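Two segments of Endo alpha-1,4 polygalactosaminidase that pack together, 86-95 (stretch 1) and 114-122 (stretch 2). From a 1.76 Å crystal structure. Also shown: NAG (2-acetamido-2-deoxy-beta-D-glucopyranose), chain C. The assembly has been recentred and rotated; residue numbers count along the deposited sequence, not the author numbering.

Stretch 1, residues 86-95: FSAGSYENWR
Stretch 2 114-122: PGEKWLNIS

How do the two backbones join? Strand 90-92 runs antiparallel to strand 116-119, their directions 147° apart, with Ser90 opposite Trp118, Tyr91 opposite Lys117 and Glu92 opposite Glu116 (CA-CA 4.5, 5.0 and 4.8 Å). Tyr91 and Lys117 form the hydrogen-bonded pair: Tyr91 N to Lys117 O is 2.7 Å and Lys117 N to Tyr91 O 3.0 Å. The ladder continues through Leu119 N to Gly89 O and Asn93 N to Gly115 O, both 2.9 Å. From the last strand residue, Glu92, a type I turn runs to Arg95 (Asn93 -78/3, Trp94 -104/4).

Which polar side chains reach across? Glu116, extended (chi1 t, chi2 t), accepts a hydrogen bond at OE1 from Ser90 OG (chi1 p), 2.7 Å. Glu116 OE1 also lies 4.3 Å from Glu92 OE2, a like-charge approach; the Glu92 carboxylate is also salt-bridged to Arg95, with Arg95 NE 2.9 Å from Glu92 OE1.

Where do apolar groups meet? Tyr91 (chi1 t) and Leu119 (m, t) pack, Tyr91 CB lying 3.7 Å from Leu119 CD2. Gly89 CA sits 4.0 Å from Ile121 CG2.

What does water add? Water 1 donates to Gly89 O (2.8 Å) and Leu119 O (2.7 Å), bridging the stretches; water 2 links Asn93 ND2 (3.3 Å) and Pro114 O (2.9 Å).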

# COMPACT_ATOMS: atom_id res chain seq x y z
N PHE A 86 -0.85 5.70 -2.74
CA PHE A 86 -0.62 6.20 -4.09
C PHE A 86 0.27 5.19 -4.80
O PHE A 86 0.90 4.34 -4.16
CB PHE A 86 0.01 7.59 -4.10
CG PHE A 86 1.46 7.63 -3.62
CD1 PHE A 86 1.76 7.75 -2.27
CD2 PHE A 86 2.51 7.59 -4.54
CE1 PHE A 86 3.09 7.79 -1.84
CE2 PHE A 86 3.83 7.63 -4.12
CZ PHE A 86 4.13 7.74 -2.77
N SER A 87 0.28 5.25 -6.12
CA SER A 87 1.13 4.34 -6.89
C SER A 87 2.48 5.00 -7.10
O SER A 87 2.56 6.04 -7.76
CB SER A 87 0.51 3.98 -8.23
OG SER A 87 1.36 3.05 -8.89
N ALA A 88 3.54 4.38 -6.57
CA ALA A 88 4.87 4.90 -6.78
C ALA A 88 5.56 4.26 -7.99
O ALA A 88 6.47 4.86 -8.56
CB ALA A 88 5.71 4.69 -5.52
N GLY A 89 5.12 3.08 -8.42
CA GLY A 89 5.80 2.39 -9.49
C GLY A 89 5.01 2.25 -10.77
O GLY A 89 5.51 1.64 -11.72
N SER A 90 3.80 2.82 -10.84
CA SER A 90 3.03 2.79 -12.07
C SER A 90 2.52 4.18 -12.42
O SER A 90 2.20 5.00 -11.54
CB SER A 90 1.85 1.81 -12.02
OG SER A 90 0.70 2.41 -11.43
N TYR A 91 2.48 4.44 -13.73
CA TYR A 91 1.77 5.57 -14.30
C TYR A 91 0.29 5.25 -14.40
O TYR A 91 -0.08 4.23 -14.99
CB TYR A 91 2.34 5.87 -15.68
CG TYR A 91 1.55 6.84 -16.52
CD1 TYR A 91 1.71 8.21 -16.37
CD2 TYR A 91 0.68 6.39 -17.50
CE1 TYR A 91 1.01 9.10 -17.15
CE2 TYR A 91 -0.03 7.27 -18.29
CZ TYR A 91 0.14 8.63 -18.11
OH TYR A 91 -0.56 9.49 -18.91
N GLU A 92 -0.55 6.12 -13.84
CA GLU A 92 -2.01 6.01 -13.89
C GLU A 92 -2.53 7.20 -14.68
O GLU A 92 -2.32 8.34 -14.26
CB GLU A 92 -2.62 6.02 -12.49
CG GLU A 92 -2.09 4.94 -11.56
CD GLU A 92 -2.29 5.30 -10.09
OE1 GLU A 92 -1.79 6.34 -9.65
OE2 GLU A 92 -2.97 4.52 -9.39
N ASN A 93 -3.19 6.94 -15.81
CA ASN A 93 -3.51 8.03 -16.72
C ASN A 93 -4.68 8.88 -16.26
O ASN A 93 -5.07 9.81 -16.97
CB ASN A 93 -3.76 7.51 -18.14
CG ASN A 93 -5.10 6.78 -18.30
OD1 ASN A 93 -5.87 6.60 -17.35
ND2 ASN A 93 -5.37 6.36 -19.53
N TRP A 94 -5.25 8.61 -15.09
CA TRP A 94 -6.34 9.43 -14.58
C TRP A 94 -5.92 10.39 -13.47
O TRP A 94 -6.77 11.11 -12.94
CB TRP A 94 -7.49 8.55 -14.08
CG TRP A 94 -7.14 7.63 -12.95
CD1 TRP A 94 -7.37 7.85 -11.62
CD2 TRP A 94 -6.53 6.34 -13.05
NE1 TRP A 94 -6.92 6.77 -10.89
CE2 TRP A 94 -6.42 5.83 -11.75
CE3 TRP A 94 -6.07 5.57 -14.12
CZ2 TRP A 94 -5.85 4.58 -11.48
CZ3 TRP A 94 -5.50 4.32 -13.85
CH2 TRP A 94 -5.40 3.84 -12.54
N ARG A 95 -4.63 10.45 -13.13
CA ARG A 95 -4.23 11.30 -12.02
C ARG A 95 -4.03 12.74 -12.50
O ARG A 95 -3.72 12.98 -13.67
CB ARG A 95 -2.94 10.81 -11.38
CG ARG A 95 -3.02 9.39 -10.83
CD ARG A 95 -4.17 9.25 -9.85
NE ARG A 95 -4.10 7.96 -9.18
CZ ARG A 95 -4.90 7.58 -8.19
NH1 ARG A 95 -4.74 6.38 -7.65
NH2 ARG A 95 -5.85 8.40 -7.75
N PRO A 114 -3.18 0.50 -21.73
CA PRO A 114 -2.17 1.56 -21.66
C PRO A 114 -2.45 2.61 -20.61
O PRO A 114 -1.59 3.47 -20.37
CB PRO A 114 -2.21 2.18 -23.07
CG PRO A 114 -3.00 1.22 -23.92
CD PRO A 114 -3.95 0.54 -22.99
N GLY A 115 -3.62 2.57 -19.97
CA GLY A 115 -3.92 3.52 -18.92
C GLY A 115 -3.10 3.33 -17.66
O GLY A 115 -3.11 4.22 -16.80
N GLU A 116 -2.42 2.18 -17.52
CA GLU A 116 -1.52 1.99 -16.40
C GLU A 116 -0.25 1.30 -16.89
O GLU A 116 -0.33 0.22 -17.49
CB GLU A 116 -2.16 1.18 -15.27
CG GLU A 116 -1.41 1.37 -13.98
CD GLU A 116 -2.16 0.92 -12.75
OE1 GLU A 116 -1.60 1.08 -11.64
OE2 GLU A 116 -3.30 0.42 -12.88
N LYS A 117 0.89 1.93 -16.62
CA LYS A 117 2.18 1.50 -17.14
C LYS A 117 3.24 1.49 -16.04
O LYS A 117 3.22 2.32 -15.14
CB LYS A 117 2.67 2.42 -18.27
CG LYS A 117 1.79 2.44 -19.51
CD LYS A 117 2.41 3.32 -20.58
CE LYS A 117 1.48 3.47 -21.79
NZ LYS A 117 1.39 2.20 -22.56
N TRP A 118 4.20 0.56 -16.17
CA TRP A 118 5.33 0.52 -15.25
C TRP A 118 6.19 1.77 -15.40
O TRP A 118 6.37 2.29 -16.50
CB TRP A 118 6.16 -0.75 -15.51
CG TRP A 118 5.43 -2.00 -15.09
CD1 TRP A 118 4.85 -2.94 -15.90
CD2 TRP A 118 5.16 -2.41 -13.74
NE1 TRP A 118 4.26 -3.93 -15.14
CE2 TRP A 118 4.43 -3.62 -13.81
CE3 TRP A 118 5.47 -1.87 -12.48
CZ2 TRP A 118 4.02 -4.30 -12.67
CZ3 TRP A 118 5.05 -2.55 -11.34
CH2 TRP A 118 4.33 -3.75 -11.45
N LEU A 119 6.72 2.26 -14.28
CA LEU A 119 7.60 3.43 -14.28
C LEU A 119 9.06 3.02 -14.19
O LEU A 119 9.41 2.03 -13.54
CB LEU A 119 7.29 4.35 -13.11
CG LEU A 119 5.91 5.01 -13.19
CD1 LEU A 119 5.66 5.79 -11.91
CD2 LEU A 119 5.84 5.88 -14.44
N ASN A 120 9.93 3.83 -14.80
CA ASN A 120 11.35 3.73 -14.50
C ASN A 120 11.57 4.43 -13.16
O ASN A 120 11.74 5.65 -13.08
CB ASN A 120 12.19 4.36 -15.60
CG ASN A 120 13.68 4.20 -15.34
OD1 ASN A 120 14.08 3.69 -14.30
ND2 ASN A 120 14.48 4.63 -16.28
N ILE A 121 11.57 3.63 -12.09
CA ILE A 121 11.66 4.19 -10.75
C ILE A 121 13.04 4.75 -10.45
O ILE A 121 13.23 5.41 -9.42
CB ILE A 121 11.25 3.13 -9.71
CG1 ILE A 121 12.13 1.87 -9.83
CG2 ILE A 121 9.74 2.82 -9.85
CD1 ILE A 121 11.78 0.77 -8.79
N SER A 122 14.02 4.55 -11.34
CA SER A 122 15.33 5.18 -11.19
C SER A 122 15.40 6.56 -11.83
O SER A 122 16.39 7.28 -11.62
CB SER A 122 16.41 4.29 -11.81
OG SER A 122 16.42 3.01 -11.21
C1 NAG C . 15.91 4.52 -16.07
C2 NAG C . 16.62 4.16 -17.36
C3 NAG C . 18.13 4.08 -17.13
C4 NAG C . 18.66 5.35 -16.47
C5 NAG C . 17.82 5.75 -15.26
C6 NAG C . 18.14 7.14 -14.75
C7 NAG C . 15.62 2.79 -19.14
C8 NAG C . 15.15 1.42 -19.53
N2 NAG C . 16.12 2.91 -17.91
O3 NAG C . 18.76 3.88 -18.39
O4 NAG C . 19.98 5.09 -16.01
O5 NAG C . 16.42 5.74 -15.58
O6 NAG C . 17.69 8.14 -15.66
O7 NAG C . 15.54 3.74 -19.90
O HOH W 1 8.00 0.47 -11.81
O HOH W 2 -2.51 6.09 -21.13